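Side-chain contacts in 2',5'-phosphodiesterase 12 (Homo sapiens, PDB 4Z0V), which belongs to the endonuclease/exonuclease/phosphatase family, its DNase I-like domain holding a magnesium ion and preceded by a smaller domain of the E-set clan: residues A[54-59]-A[76-81]; A[119-124]-A[219-224]; A[149-154]-A[382-387]; A[335-340]-A[375-380]; A[297-302]-A[350-355]. All blocks are in the same frame, centred on the assembly; numbering follows the deposited sequence.

Contact 1 of 5, residues A[54-59]-A[76-81]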
# COMPACT_ATOMS: atom_id res chain seq x y z
N SER A 54 36.95 13.37 -1.49
CA SER A 54 37.88 14.44 -1.89
C SER A 54 37.65 14.87 -3.34
O SER A 54 37.84 16.05 -3.66
CB SER A 54 39.32 13.98 -1.71
OG SER A 54 39.61 12.82 -2.47
N SER A 55 37.29 13.91 -4.23
CA SER A 55 37.06 14.11 -5.67
C SER A 55 35.75 13.41 -6.09
O SER A 55 35.50 12.29 -5.66
CB SER A 55 38.24 13.56 -6.46
OG SER A 55 38.13 13.87 -7.84
N TRP A 56 34.94 14.08 -6.94
CA TRP A 56 33.62 13.58 -7.37
C TRP A 56 33.53 13.55 -8.89
O TRP A 56 34.01 14.46 -9.56
CB TRP A 56 32.50 14.47 -6.80
CG TRP A 56 32.39 14.42 -5.31
CD1 TRP A 56 32.93 15.31 -4.42
CD2 TRP A 56 31.75 13.40 -4.53
NE1 TRP A 56 32.63 14.92 -3.13
CE2 TRP A 56 31.94 13.73 -3.17
CE3 TRP A 56 31.02 12.24 -4.85
CZ2 TRP A 56 31.44 12.93 -2.14
CZ3 TRP A 56 30.56 11.44 -3.83
CH2 TRP A 56 30.76 11.79 -2.49
N THR A 57 32.92 12.50 -9.42
CA THR A 57 32.76 12.32 -10.86
C THR A 57 31.30 12.51 -11.19
O THR A 57 30.45 11.84 -10.61
CB THR A 57 33.27 10.95 -11.31
OG1 THR A 57 34.65 10.87 -11.01
CG2 THR A 57 33.06 10.72 -12.81
N GLU A 58 31.02 13.44 -12.10
CA GLU A 58 29.65 13.70 -12.49
C GLU A 58 29.06 12.51 -13.21
O GLU A 58 29.72 11.92 -14.07
CB GLU A 58 29.65 14.93 -13.40
CG GLU A 58 28.31 15.54 -13.66
CD GLU A 58 28.39 16.49 -14.84
OE1 GLU A 58 28.41 17.71 -14.60
OE2 GLU A 58 28.49 16.01 -16.00
N THR A 59 27.83 12.13 -12.87
CA THR A 59 27.17 11.07 -13.62
C THR A 59 26.34 11.76 -14.69
O THR A 59 26.14 12.98 -14.60
CB THR A 59 26.29 10.17 -12.71
OG1 THR A 59 25.10 10.91 -12.45
CG2 THR A 59 26.98 9.75 -11.42
N ARG A 76 30.72 6.23 -2.62
CA ARG A 76 29.69 7.08 -2.03
C ARG A 76 29.08 7.89 -3.19
O ARG A 76 29.69 8.00 -4.26
CB ARG A 76 30.28 8.02 -0.96
CG ARG A 76 30.75 7.20 0.26
CD ARG A 76 30.85 7.98 1.55
NE ARG A 76 31.96 8.93 1.54
CZ ARG A 76 31.82 10.25 1.55
NH1 ARG A 76 32.89 11.04 1.55
NH2 ARG A 76 30.62 10.81 1.57
N LEU A 77 27.90 8.44 -2.97
CA LEU A 77 27.22 9.26 -3.98
C LEU A 77 26.99 10.63 -3.43
O LEU A 77 26.98 10.82 -2.21
CB LEU A 77 25.86 8.59 -4.34
CG LEU A 77 25.90 7.13 -4.80
CD1 LEU A 77 24.43 6.60 -4.98
CD2 LEU A 77 26.67 6.99 -6.13
N LYS A 78 26.78 11.60 -4.30
CA LYS A 78 26.48 12.94 -3.84
C LYS A 78 25.39 13.51 -4.74
O LYS A 78 25.46 13.35 -5.96
CB LYS A 78 27.76 13.82 -3.91
CG LYS A 78 27.52 15.27 -3.47
CD LYS A 78 28.80 16.07 -3.32
CE LYS A 78 29.24 16.73 -4.59
NZ LYS A 78 30.24 17.77 -4.33
N LEU A 79 24.40 14.18 -4.15
CA LEU A 79 23.36 14.84 -4.93
C LEU A 79 23.50 16.33 -4.79
O LEU A 79 23.60 16.83 -3.67
CB LEU A 79 21.93 14.41 -4.48
CG LEU A 79 20.73 15.24 -5.06
CD1 LEU A 79 20.59 15.05 -6.58
CD2 LEU A 79 19.41 14.88 -4.35
N HIS A 80 23.52 17.04 -5.93
CA HIS A 80 23.42 18.49 -5.99
C HIS A 80 22.00 18.81 -6.35
O HIS A 80 21.51 18.29 -7.35
CB HIS A 80 24.36 19.10 -7.06
CG HIS A 80 24.07 20.56 -7.32
ND1 HIS A 80 22.97 20.97 -8.09
CD2 HIS A 80 24.70 21.66 -6.85
CE1 HIS A 80 22.99 22.30 -8.07
NE2 HIS A 80 24.03 22.76 -7.36
N CYS A 81 21.38 19.75 -5.65
CA CYS A 81 20.06 20.17 -6.07
C CYS A 81 19.87 21.65 -5.86
O CYS A 81 20.26 22.19 -4.82
CB CYS A 81 18.96 19.35 -5.42
SG CYS A 81 19.23 19.01 -3.68

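Contact 2 of 5, residues A[119-124]-A[219-224]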
# COMPACT_ATOMS: atom_id res chain seq x y z
N LYS A 119 5.50 0.03 -18.32
CA LYS A 119 5.28 1.46 -18.50
C LYS A 119 4.03 1.93 -17.81
O LYS A 119 3.16 1.11 -17.51
CB LYS A 119 5.15 1.75 -20.02
N VAL A 120 3.90 3.26 -17.66
CA VAL A 120 2.67 3.87 -17.14
C VAL A 120 1.58 3.57 -18.17
O VAL A 120 1.84 3.65 -19.38
CB VAL A 120 2.85 5.38 -16.87
CG1 VAL A 120 1.51 6.03 -16.53
CG2 VAL A 120 3.87 5.62 -15.76
N THR A 121 0.41 3.15 -17.70
CA THR A 121 -0.69 2.74 -18.57
C THR A 121 -1.38 3.90 -19.24
O THR A 121 -1.42 5.03 -18.75
CB THR A 121 -1.70 1.86 -17.82
OG1 THR A 121 -2.28 2.56 -16.73
CG2 THR A 121 -1.11 0.54 -17.36
N GLU A 122 -2.04 3.58 -20.36
CA GLU A 122 -2.85 4.51 -21.13
C GLU A 122 -4.04 5.04 -20.29
O GLU A 122 -4.44 4.41 -19.29
CB GLU A 122 -3.36 3.83 -22.43
CG GLU A 122 -4.26 2.63 -22.21
CD GLU A 122 -4.92 2.04 -23.44
OE1 GLU A 122 -5.62 2.80 -24.15
OE2 GLU A 122 -4.80 0.81 -23.66
N ASP A 123 -4.62 6.16 -20.72
CA ASP A 123 -5.73 6.87 -20.05
C ASP A 123 -6.97 6.00 -19.74
O ASP A 123 -7.70 6.26 -18.77
CB ASP A 123 -6.17 8.07 -20.91
CG ASP A 123 -5.07 9.08 -21.24
OD1 ASP A 123 -3.92 8.90 -20.74
OD2 ASP A 123 -5.33 10.02 -22.02
N ALA A 124 -7.23 4.97 -20.57
CA ALA A 124 -8.39 4.11 -20.38
C ALA A 124 -8.20 3.13 -19.22
O ALA A 124 -9.17 2.49 -18.82
CB ALA A 124 -8.68 3.33 -21.66
N LYS A 219 -0.60 11.53 -10.21
CA LYS A 219 -1.09 12.90 -10.44
C LYS A 219 -1.38 13.18 -11.92
O LYS A 219 -2.29 13.96 -12.22
CB LYS A 219 -0.10 13.95 -9.90
CG LYS A 219 0.05 13.97 -8.36
CD LYS A 219 -1.26 14.41 -7.63
CE LYS A 219 -1.59 15.90 -7.68
NZ LYS A 219 -0.49 16.75 -7.13
N SER A 220 -0.68 12.51 -12.82
CA SER A 220 -0.93 12.72 -14.25
C SER A 220 -2.30 12.12 -14.67
O SER A 220 -2.81 12.49 -15.73
CB SER A 220 0.20 12.14 -15.10
OG SER A 220 0.14 10.72 -15.11
N LYS A 221 -2.88 11.23 -13.85
CA LYS A 221 -4.18 10.65 -14.18
C LYS A 221 -5.26 11.05 -13.20
O LYS A 221 -6.43 10.93 -13.55
CB LYS A 221 -4.08 9.12 -14.25
CG LYS A 221 -3.25 8.68 -15.44
CD LYS A 221 -2.92 7.21 -15.43
CE LYS A 221 -3.90 6.42 -16.23
NZ LYS A 221 -3.42 5.04 -16.46
N PHE A 222 -4.91 11.46 -11.97
CA PHE A 222 -5.93 11.77 -10.94
C PHE A 222 -5.59 12.93 -10.04
O PHE A 222 -4.42 13.16 -9.73
CB PHE A 222 -6.11 10.55 -10.00
CG PHE A 222 -6.71 9.33 -10.67
CD1 PHE A 222 -8.04 9.33 -11.07
CD2 PHE A 222 -5.93 8.21 -10.96
CE1 PHE A 222 -8.60 8.21 -11.69
CE2 PHE A 222 -6.48 7.09 -11.59
CZ PHE A 222 -7.81 7.10 -11.96
N SER A 223 -6.63 13.58 -9.51
CA SER A 223 -6.55 14.60 -8.47
C SER A 223 -7.41 14.12 -7.31
O SER A 223 -8.46 13.50 -7.54
CB SER A 223 -7.04 15.96 -8.96
OG SER A 223 -6.12 16.53 -9.88
N LEU A 224 -7.03 14.47 -6.09
CA LEU A 224 -7.84 14.10 -4.93
C LEU A 224 -8.94 15.13 -4.72
O LEU A 224 -8.65 16.32 -4.65
CB LEU A 224 -6.92 14.01 -3.71
CG LEU A 224 -7.58 13.71 -2.36
CD1 LEU A 224 -8.14 12.28 -2.33
CD2 LEU A 224 -6.54 13.87 -1.23

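Contact 3 of 5, residues A[149-154]-A[382-387]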
# COMPACT_ATOMS: atom_id res chain seq x y z
N TYR A 149 9.31 -15.34 12.06
CA TYR A 149 10.09 -15.44 10.83
C TYR A 149 11.53 -15.94 11.12
O TYR A 149 12.48 -15.32 10.65
CB TYR A 149 10.11 -14.06 10.14
CG TYR A 149 8.79 -13.31 10.16
CD1 TYR A 149 7.66 -13.82 9.52
CD2 TYR A 149 8.67 -12.06 10.78
CE1 TYR A 149 6.45 -13.12 9.50
CE2 TYR A 149 7.47 -11.35 10.77
CZ TYR A 149 6.36 -11.89 10.13
OH TYR A 149 5.16 -11.21 10.12
N PRO A 150 11.72 -17.08 11.82
CA PRO A 150 13.10 -17.51 12.15
C PRO A 150 13.92 -17.91 10.92
O PRO A 150 15.16 -17.83 10.95
CB PRO A 150 12.89 -18.70 13.08
CG PRO A 150 11.51 -19.22 12.75
CD PRO A 150 10.72 -17.98 12.43
N TYR A 151 13.23 -18.27 9.83
CA TYR A 151 13.78 -18.67 8.54
C TYR A 151 14.31 -17.49 7.74
O TYR A 151 14.99 -17.69 6.73
CB TYR A 151 12.71 -19.41 7.71
CG TYR A 151 11.36 -18.71 7.68
CD1 TYR A 151 11.13 -17.61 6.85
CD2 TYR A 151 10.32 -19.12 8.51
CE1 TYR A 151 9.91 -16.95 6.84
CE2 TYR A 151 9.09 -18.46 8.52
CZ TYR A 151 8.90 -17.36 7.69
OH TYR A 151 7.67 -16.76 7.65
N CYS A 152 13.95 -16.26 8.12
CA CYS A 152 14.34 -15.08 7.36
C CYS A 152 15.67 -14.57 7.86
O CYS A 152 15.90 -14.54 9.06
CB CYS A 152 13.26 -14.00 7.47
SG CYS A 152 13.60 -12.52 6.49
N ALA A 153 16.55 -14.15 6.96
CA ALA A 153 17.83 -13.56 7.38
C ALA A 153 17.52 -12.31 8.24
O ALA A 153 16.75 -11.47 7.79
CB ALA A 153 18.64 -13.18 6.15
N PRO A 154 18.01 -12.22 9.49
CA PRO A 154 17.67 -11.05 10.32
C PRO A 154 17.90 -9.70 9.63
O PRO A 154 17.08 -8.81 9.80
CB PRO A 154 18.59 -11.21 11.53
CG PRO A 154 18.73 -12.71 11.65
CD PRO A 154 18.85 -13.17 10.25
N ASN A 382 -0.56 -14.42 1.55
CA ASN A 382 0.18 -14.38 2.79
C ASN A 382 0.82 -15.75 2.96
O ASN A 382 0.11 -16.74 2.87
CB ASN A 382 -0.73 -14.02 3.94
CG ASN A 382 -0.09 -14.10 5.32
OD1 ASN A 382 -0.51 -14.87 6.15
ND2 ASN A 382 0.85 -13.23 5.63
N TYR A 383 2.16 -15.82 3.12
CA TYR A 383 2.80 -17.16 3.20
C TYR A 383 3.92 -17.13 4.25
O TYR A 383 4.99 -16.58 4.00
CB TYR A 383 3.34 -17.56 1.82
CG TYR A 383 3.73 -19.01 1.74
CD1 TYR A 383 4.97 -19.45 2.18
CD2 TYR A 383 2.83 -19.97 1.28
CE1 TYR A 383 5.34 -20.79 2.10
CE2 TYR A 383 3.17 -21.32 1.22
CZ TYR A 383 4.43 -21.72 1.65
OH TYR A 383 4.78 -23.05 1.65
N VAL A 384 3.64 -17.69 5.42
CA VAL A 384 4.60 -17.65 6.53
C VAL A 384 4.80 -19.07 7.08
O VAL A 384 4.13 -20.00 6.64
CB VAL A 384 4.14 -16.66 7.64
CG1 VAL A 384 4.20 -15.24 7.13
CG2 VAL A 384 2.73 -16.99 8.15
N GLY A 385 5.72 -19.23 8.01
CA GLY A 385 5.91 -20.52 8.67
C GLY A 385 4.65 -20.79 9.48
O GLY A 385 4.25 -19.95 10.28
N GLY A 386 3.97 -21.89 9.18
CA GLY A 386 2.77 -22.26 9.92
C GLY A 386 1.44 -21.79 9.36
O GLY A 386 0.39 -22.19 9.86
N PHE A 387 1.46 -20.94 8.30
CA PHE A 387 0.20 -20.46 7.75
C PHE A 387 0.36 -19.94 6.35
O PHE A 387 1.33 -19.26 6.04
CB PHE A 387 -0.39 -19.31 8.62
CG PHE A 387 -1.68 -18.75 8.05
CD1 PHE A 387 -2.89 -19.40 8.28
CD2 PHE A 387 -1.68 -17.60 7.27
CE1 PHE A 387 -4.07 -18.91 7.72
CE2 PHE A 387 -2.86 -17.11 6.71
CZ PHE A 387 -4.06 -17.77 6.94

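Contact 4 of 5, residues A[335-340]-A[375-380]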
# COMPACT_ATOMS: atom_id res chain seq x y z
N GLY A 335 -17.62 -16.29 5.35
CA GLY A 335 -18.88 -15.56 5.29
C GLY A 335 -18.61 -14.16 4.76
O GLY A 335 -19.38 -13.66 3.96
N MET A 336 -17.51 -13.53 5.19
CA MET A 336 -17.24 -12.17 4.71
C MET A 336 -17.05 -12.18 3.20
O MET A 336 -17.67 -11.37 2.51
CB MET A 336 -16.04 -11.52 5.43
CG MET A 336 -15.91 -10.01 5.11
SD MET A 336 -14.22 -9.56 4.66
CE MET A 336 -14.04 -10.38 3.02
N TYR A 337 -16.29 -13.13 2.66
CA TYR A 337 -16.07 -13.16 1.21
C TYR A 337 -17.40 -13.42 0.46
O TYR A 337 -17.65 -12.80 -0.57
CB TYR A 337 -15.02 -14.20 0.85
CG TYR A 337 -14.64 -14.14 -0.61
CD1 TYR A 337 -13.72 -13.20 -1.08
CD2 TYR A 337 -15.20 -15.02 -1.54
CE1 TYR A 337 -13.36 -13.14 -2.43
CE2 TYR A 337 -14.83 -14.98 -2.88
CZ TYR A 337 -13.92 -14.03 -3.32
OH TYR A 337 -13.58 -13.99 -4.65
N HIS A 338 -18.19 -14.40 0.92
CA HIS A 338 -19.49 -14.72 0.30
C HIS A 338 -20.40 -13.45 0.26
O HIS A 338 -21.03 -13.13 -0.77
CB HIS A 338 -20.16 -15.84 1.11
CG HIS A 338 -21.54 -16.19 0.64
ND1 HIS A 338 -21.75 -17.22 -0.26
CD2 HIS A 338 -22.72 -15.60 0.93
CE1 HIS A 338 -23.06 -17.24 -0.47
NE2 HIS A 338 -23.68 -16.28 0.22
N PHE A 339 -20.46 -12.73 1.36
CA PHE A 339 -21.26 -11.52 1.51
C PHE A 339 -20.83 -10.47 0.45
O PHE A 339 -21.67 -9.95 -0.26
CB PHE A 339 -21.12 -10.96 2.94
CG PHE A 339 -21.77 -9.60 3.17
CD1 PHE A 339 -23.12 -9.40 2.91
CD2 PHE A 339 -21.01 -8.53 3.64
CE1 PHE A 339 -23.71 -8.16 3.14
CE2 PHE A 339 -21.61 -7.28 3.86
CZ PHE A 339 -22.95 -7.10 3.60
N VAL A 340 -19.51 -10.28 0.26
CA VAL A 340 -19.01 -9.28 -0.70
C VAL A 340 -19.45 -9.65 -2.12
O VAL A 340 -20.02 -8.81 -2.82
CB VAL A 340 -17.46 -9.11 -0.62
CG1 VAL A 340 -16.95 -8.18 -1.73
CG2 VAL A 340 -17.03 -8.59 0.75
N CYS A 375 -8.08 -9.78 -8.78
CA CYS A 375 -7.00 -10.75 -8.96
C CYS A 375 -7.44 -12.18 -8.66
O CYS A 375 -6.61 -13.08 -8.53
CB CYS A 375 -5.78 -10.36 -8.13
SG CYS A 375 -5.17 -8.72 -8.52
N GLY A 376 -8.76 -12.38 -8.57
CA GLY A 376 -9.36 -13.67 -8.36
C GLY A 376 -9.11 -14.22 -6.98
O GLY A 376 -9.20 -13.49 -5.99
N GLU A 377 -8.79 -15.51 -6.91
CA GLU A 377 -8.60 -16.18 -5.63
C GLU A 377 -7.28 -16.93 -5.67
O GLU A 377 -7.27 -18.14 -5.86
CB GLU A 377 -9.79 -17.10 -5.30
CG GLU A 377 -11.12 -16.36 -5.22
CD GLU A 377 -12.38 -17.20 -5.26
OE1 GLU A 377 -12.27 -18.45 -5.15
OE2 GLU A 377 -13.48 -16.62 -5.36
N PRO A 378 -6.14 -16.22 -5.55
CA PRO A 378 -4.83 -16.91 -5.57
C PRO A 378 -4.74 -17.97 -4.47
O PRO A 378 -5.46 -17.90 -3.47
CB PRO A 378 -3.82 -15.79 -5.29
CG PRO A 378 -4.52 -14.52 -5.65
CD PRO A 378 -5.97 -14.76 -5.33
N ALA A 379 -3.83 -18.95 -4.65
CA ALA A 379 -3.57 -20.00 -3.66
C ALA A 379 -3.26 -19.33 -2.31
O ALA A 379 -3.74 -19.77 -1.27
CB ALA A 379 -2.40 -20.87 -4.13
N TYR A 380 -2.55 -18.18 -2.33
CA TYR A 380 -2.28 -17.41 -1.10
C TYR A 380 -1.75 -16.02 -1.46
O TYR A 380 -1.18 -15.82 -2.53
CB TYR A 380 -1.26 -18.13 -0.16
CG TYR A 380 -0.02 -18.59 -0.88
CD1 TYR A 380 1.01 -17.70 -1.19
CD2 TYR A 380 0.16 -19.93 -1.23
CE1 TYR A 380 2.15 -18.11 -1.88
CE2 TYR A 380 1.29 -20.35 -1.92
CZ TYR A 380 2.27 -19.43 -2.27
OH TYR A 380 3.39 -19.83 -2.95

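Contact 5 of 5, residues A[297-302]-A[350-355]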
# COMPACT_ATOMS: atom_id res chain seq x y z
N ILE A 297 -16.76 -10.65 13.33
CA ILE A 297 -16.28 -9.26 13.47
C ILE A 297 -16.02 -8.69 12.07
O ILE A 297 -16.44 -7.57 11.79
CB ILE A 297 -15.03 -9.17 14.37
CG1 ILE A 297 -15.42 -9.50 15.84
CG2 ILE A 297 -14.38 -7.76 14.27
CD1 ILE A 297 -14.29 -9.77 16.76
N ARG A 298 -15.36 -9.47 11.20
CA ARG A 298 -15.04 -9.05 9.84
C ARG A 298 -16.33 -8.84 9.02
O ARG A 298 -16.40 -7.90 8.23
CB ARG A 298 -14.08 -10.05 9.19
CG ARG A 298 -12.69 -9.94 9.82
CD ARG A 298 -11.69 -10.82 9.10
NE ARG A 298 -11.83 -12.23 9.46
CZ ARG A 298 -11.23 -12.79 10.51
NH1 ARG A 298 -11.37 -14.09 10.74
NH2 ARG A 298 -10.48 -12.06 11.32
N LEU A 299 -17.35 -9.68 9.25
CA LEU A 299 -18.64 -9.50 8.58
C LEU A 299 -19.26 -8.16 8.97
O LEU A 299 -19.76 -7.42 8.10
CB LEU A 299 -19.59 -10.65 8.95
CG LEU A 299 -19.53 -11.83 7.98
CD1 LEU A 299 -20.05 -13.12 8.65
CD2 LEU A 299 -20.35 -11.51 6.71
N ILE A 300 -19.24 -7.84 10.27
CA ILE A 300 -19.86 -6.59 10.73
C ILE A 300 -19.03 -5.41 10.23
O ILE A 300 -19.60 -4.43 9.75
CB ILE A 300 -20.12 -6.58 12.25
CG1 ILE A 300 -21.26 -7.59 12.60
CG2 ILE A 300 -20.51 -5.16 12.75
CD1 ILE A 300 -21.16 -8.12 13.92
N GLN A 301 -17.69 -5.53 10.28
CA GLN A 301 -16.84 -4.44 9.77
C GLN A 301 -17.10 -4.19 8.27
O GLN A 301 -17.24 -3.03 7.84
CB GLN A 301 -15.36 -4.73 10.02
CG GLN A 301 -14.99 -4.69 11.48
CD GLN A 301 -13.52 -4.85 11.76
OE1 GLN A 301 -12.79 -5.56 11.04
NE2 GLN A 301 -13.08 -4.32 12.91
N MET A 302 -17.22 -5.28 7.48
CA MET A 302 -17.50 -5.19 6.05
C MET A 302 -18.89 -4.55 5.81
O MET A 302 -19.02 -3.72 4.91
CB MET A 302 -17.39 -6.58 5.38
CG MET A 302 -17.71 -6.60 3.87
SD MET A 302 -16.74 -5.43 2.87
CE MET A 302 -15.18 -5.80 3.33
N GLU A 350 -22.30 -20.06 9.50
CA GLU A 350 -21.49 -20.55 10.61
C GLU A 350 -20.52 -19.49 11.15
O GLU A 350 -20.14 -19.58 12.31
CB GLU A 350 -20.73 -21.84 10.22
CG GLU A 350 -19.54 -21.63 9.28
CD GLU A 350 -18.82 -22.88 8.80
OE1 GLU A 350 -18.69 -23.85 9.58
OE2 GLU A 350 -18.33 -22.86 7.65
N ASP A 351 -20.15 -18.47 10.33
CA ASP A 351 -19.25 -17.41 10.82
C ASP A 351 -19.93 -16.51 11.86
O ASP A 351 -19.22 -15.83 12.59
CB ASP A 351 -18.67 -16.58 9.66
CG ASP A 351 -17.57 -17.30 8.90
OD1 ASP A 351 -17.24 -18.46 9.27
OD2 ASP A 351 -16.98 -16.70 7.99
N TRP A 352 -21.27 -16.55 11.99
CA TRP A 352 -21.97 -15.77 13.02
C TRP A 352 -21.67 -16.29 14.43
O TRP A 352 -21.96 -15.60 15.40
CB TRP A 352 -23.47 -15.72 12.76
CG TRP A 352 -23.80 -14.96 11.51
CD1 TRP A 352 -24.46 -15.43 10.42
CD2 TRP A 352 -23.49 -13.58 11.23
NE1 TRP A 352 -24.60 -14.44 9.48
CE2 TRP A 352 -23.99 -13.29 9.94
CE3 TRP A 352 -22.78 -12.57 11.92
CZ2 TRP A 352 -23.85 -12.04 9.34
CZ3 TRP A 352 -22.62 -11.33 11.31
CH2 TRP A 352 -23.14 -11.08 10.03
N ALA A 353 -21.05 -17.48 14.53
CA ALA A 353 -20.64 -18.04 15.82
C ALA A 353 -19.16 -18.45 15.73
O ALA A 353 -18.74 -19.43 16.35
CB ALA A 353 -21.53 -19.22 16.20
N SER A 354 -18.34 -17.64 14.98
CA SER A 354 -16.92 -17.91 14.73
C SER A 354 -16.07 -17.96 16.01
O SER A 354 -15.02 -18.61 16.00
CB SER A 354 -16.33 -16.88 13.78
OG SER A 354 -16.42 -15.57 14.32
N ASN A 355 -16.47 -17.26 17.08
CA ASN A 355 -15.72 -17.27 18.34
C ASN A 355 -16.51 -17.91 19.53
O ASN A 355 -16.26 -17.59 20.69
CB ASN A 355 -15.26 -15.86 18.73
CG ASN A 355 -14.08 -15.88 19.68
OD1 ASN A 355 -13.29 -16.82 19.72
ND2 ASN A 355 -13.97 -14.86 20.52

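Contact 1 of 5, residues A[54-59]-A[76-81]
One face of the Trp-56 indole is covered by Lys-78, while the backbone carbonyl of Arg-76 meets the ring at its edge, with Arg-76 O 3.6 Å from Trp-56 CZ3. Lys-78 spans the whole bicycle. Its CB stands 3.7 Å from the centroid of the Trp-56 six-membered ring, a CH-pi contact 13° off the normal; farther along, a bend at chi3 (88°) turns the chain so that NZ hangs over the five-membered ring of Trp-56, 4.0 Å from its centroid, in a cation-pi contact. That ammonium also forms a salt bridge with Glu-94 and a cation-pi contact with Tyr-44, so the indole is one of several partners to its charge. The tip of the indole, CH2 of Trp-56, lies over one face of the Arg-76 guanidinium, which is itself paired with Glu-96. Strand 40-46 separates strands 56-58 and 77-82, so Lys-78 and Trp-56 meet across an intervening strand, on one face of the antiparallel sheet of the N-terminal, E-set-clan domain.

Contact 2 of 5, residues A[119-124]-A[219-224]
Lys-221 reaches the loop 119-124 by a chain that leaves the backbone with CG opposite the carbonyl carbon and then bends at chi3 (95°), which carries NZ up to two successive carbonyls. On the other side Thr-121 holds OG1 between its own backbone N and carbonyl carbon (chi1 60°), so that the hydroxyl faces the same ammonium. Lys-221 NZ donates to Thr-121 O at 3.0 Å and to Glu-122 O at 3.1 Å. In both bonds the nitrogen stands well above the carbonyl plane, 66° out of it for Thr-121. The Thr-121 and Lys-221 side chains cross at about a right angle. Here the segment leading into strand 125-132, a central strand of one sheet of the DNase I-like sandwich, is tied to the turn that opens strand 222-231 of the other sheet. Although Thr-121 OG1 lies 2.7 Å from Lys-221 NZ, the angle is too poor for a hydrogen bond. The strongest partner of the ammonium is Asp-176, in a salt bridge, and Leu-125 O takes a further hydrogen bond; these surroundings are consistent with a charged lysine. Asp-123, of opposite charge, keeps its OD1 5.8 Å from Lys-221 NZ, too far for a direct bond.

Contact 3 of 5, residues A[149-154]-A[382-387]
The polar part of this contact centres on the hydroxyl of Tyr-151, which accepts a hydrogen bond from the backbone of Gly-385: N to OH is 3.2 Å, with an angle of 149° at the hydrogen, moderately bent. The same oxygen is also hydrogen-bonded to Leu-421 O, so one phenol links two separate backbone segments. Tyr-151 carries its ring between backbone N and carbonyl carbon (chi1 47°), which sends the phenol across to the 382-387 segment. Both sides are turns: a type I beta turn runs from Tyr-149 to Cys-152, just beyond helix 142-148, and a type II turn from Val-384 to Phe-387 joins two antiparallel strands in a beta hairpin of the endonuclease/exonuclease/phosphatase domain. The apolar contact is made by Val-384 CG1, which meets the edge of the Tyr-149 ring, 3.9 Å from CE1 and near the ring plane. Van der Waals packing against the Tyr-151 hydroxyl comes from Val-384 CB, 3.5 Å from OH, and continues beside the hydrogen bond, where Tyr-151 CE2 lies 3.8 Å from Gly-385 CA. The Tyr-149 side chain is about 5 Å from the bound magnesium ion, and its hydroxyl is hydrogen-bonded to Asp-429.

Contact 4 of 5, residues A[335-340]-A[375-380]
Helix 335-342 and the loop 375-380 keep their backbones well apart, the nearest alpha carbons, those of Tyr-337 and Glu-377, being 10.6 Å from each other. Two long side chains bridge the gap. Tyr-337 leaves the helix with CG trans to its backbone N (chi1 -172°), and its phenol extends toward the loop. Glu-377 answers with a chain extended beyond CG (chi2 165°), which delivers its carboxylate to the hydroxyl. Tyr-337 OH lies 2.7 Å from Glu-377 OE2, a weak hydrogen bond. Ring and carboxylate stand almost perpendicular, their planes 86° apart. The same oxygen, Glu-377 OE2, is 3.3 Å from Tyr-337 CE2, approaching the ring obliquely. The aliphatic part of the glutamate joins in as well, for its CG is 3.5 Å from Tyr-337 OH. The contact thus couples a buried aromatic residue to an exposed acid at the surface. Behind it, Tyr-337 packs on Tyr-393 and Phe-395 of strand 387-397 and on Ser-373 of strand 371-373, whereas Phe-339 and Val-340 of the same helix rest against helix 295-316 and Glu-377 touches Pro-332.

Contact 5 of 5, residues A[297-302]-A[350-355]
Leu-299 lays its CD1 methyl over one face of the Trp-352 indole, 3.9 Å from the centroid of the six-membered ring and only 8° off its normal, a nearly axial CH-pi contact. The leucine's chi1 of -92° departs from the usual staggered value, and with it CD1 sits over the ring while CB lies 3.7 Å from Trp-352 CH2. With CG of Trp-352 opposite its carbonyl carbon (chi1 -66°), the indole is carried from the 3-10 segment toward helix 295-316 to meet Leu-299 and Ile-300. At the ring's edge, near its plane, Ile-300 CG1 stands 4.2 Å from Trp-352 CZ3. The same Leu-299 methyl touches Asp-351 CB at 3.9 Å. The polar ends turn to other partners: Trp-352 NE1 bonds to Pro-346 O, and Asp-351 OD2 accepts from the backbone N of Gly-335, at the start of helix 335-342. Between the segments, then, cohesion is apolar and dispersive, while the polar atoms of Trp-352 and Asp-351 are bonded to residues outside them.

How the contacts relate
Contact 5 is a buried packing contact, whereas contacts 1 to 4 are partly buried and lean on polar groups. Contact 1 stands apart in the N-terminal domain, about 57 Å from contact 5 between centres. Both use a tryptophan face, but a lysine covers it in the first and a leucine in the second. Contacts 4 and 5 touch directly: Met-336 packs on Met-302 and Leu-299 on helix 335-342, joining helices 335-342 and 295-316. Contacts 2 and 3 reach the same seven-stranded sheet on opposite sides of the chain's centre. Contact 2 surrounds an ammonium with carbonyls and the carboxylate of Asp-176; contact 3 lies close to the magnesium ion and relies on tyrosines.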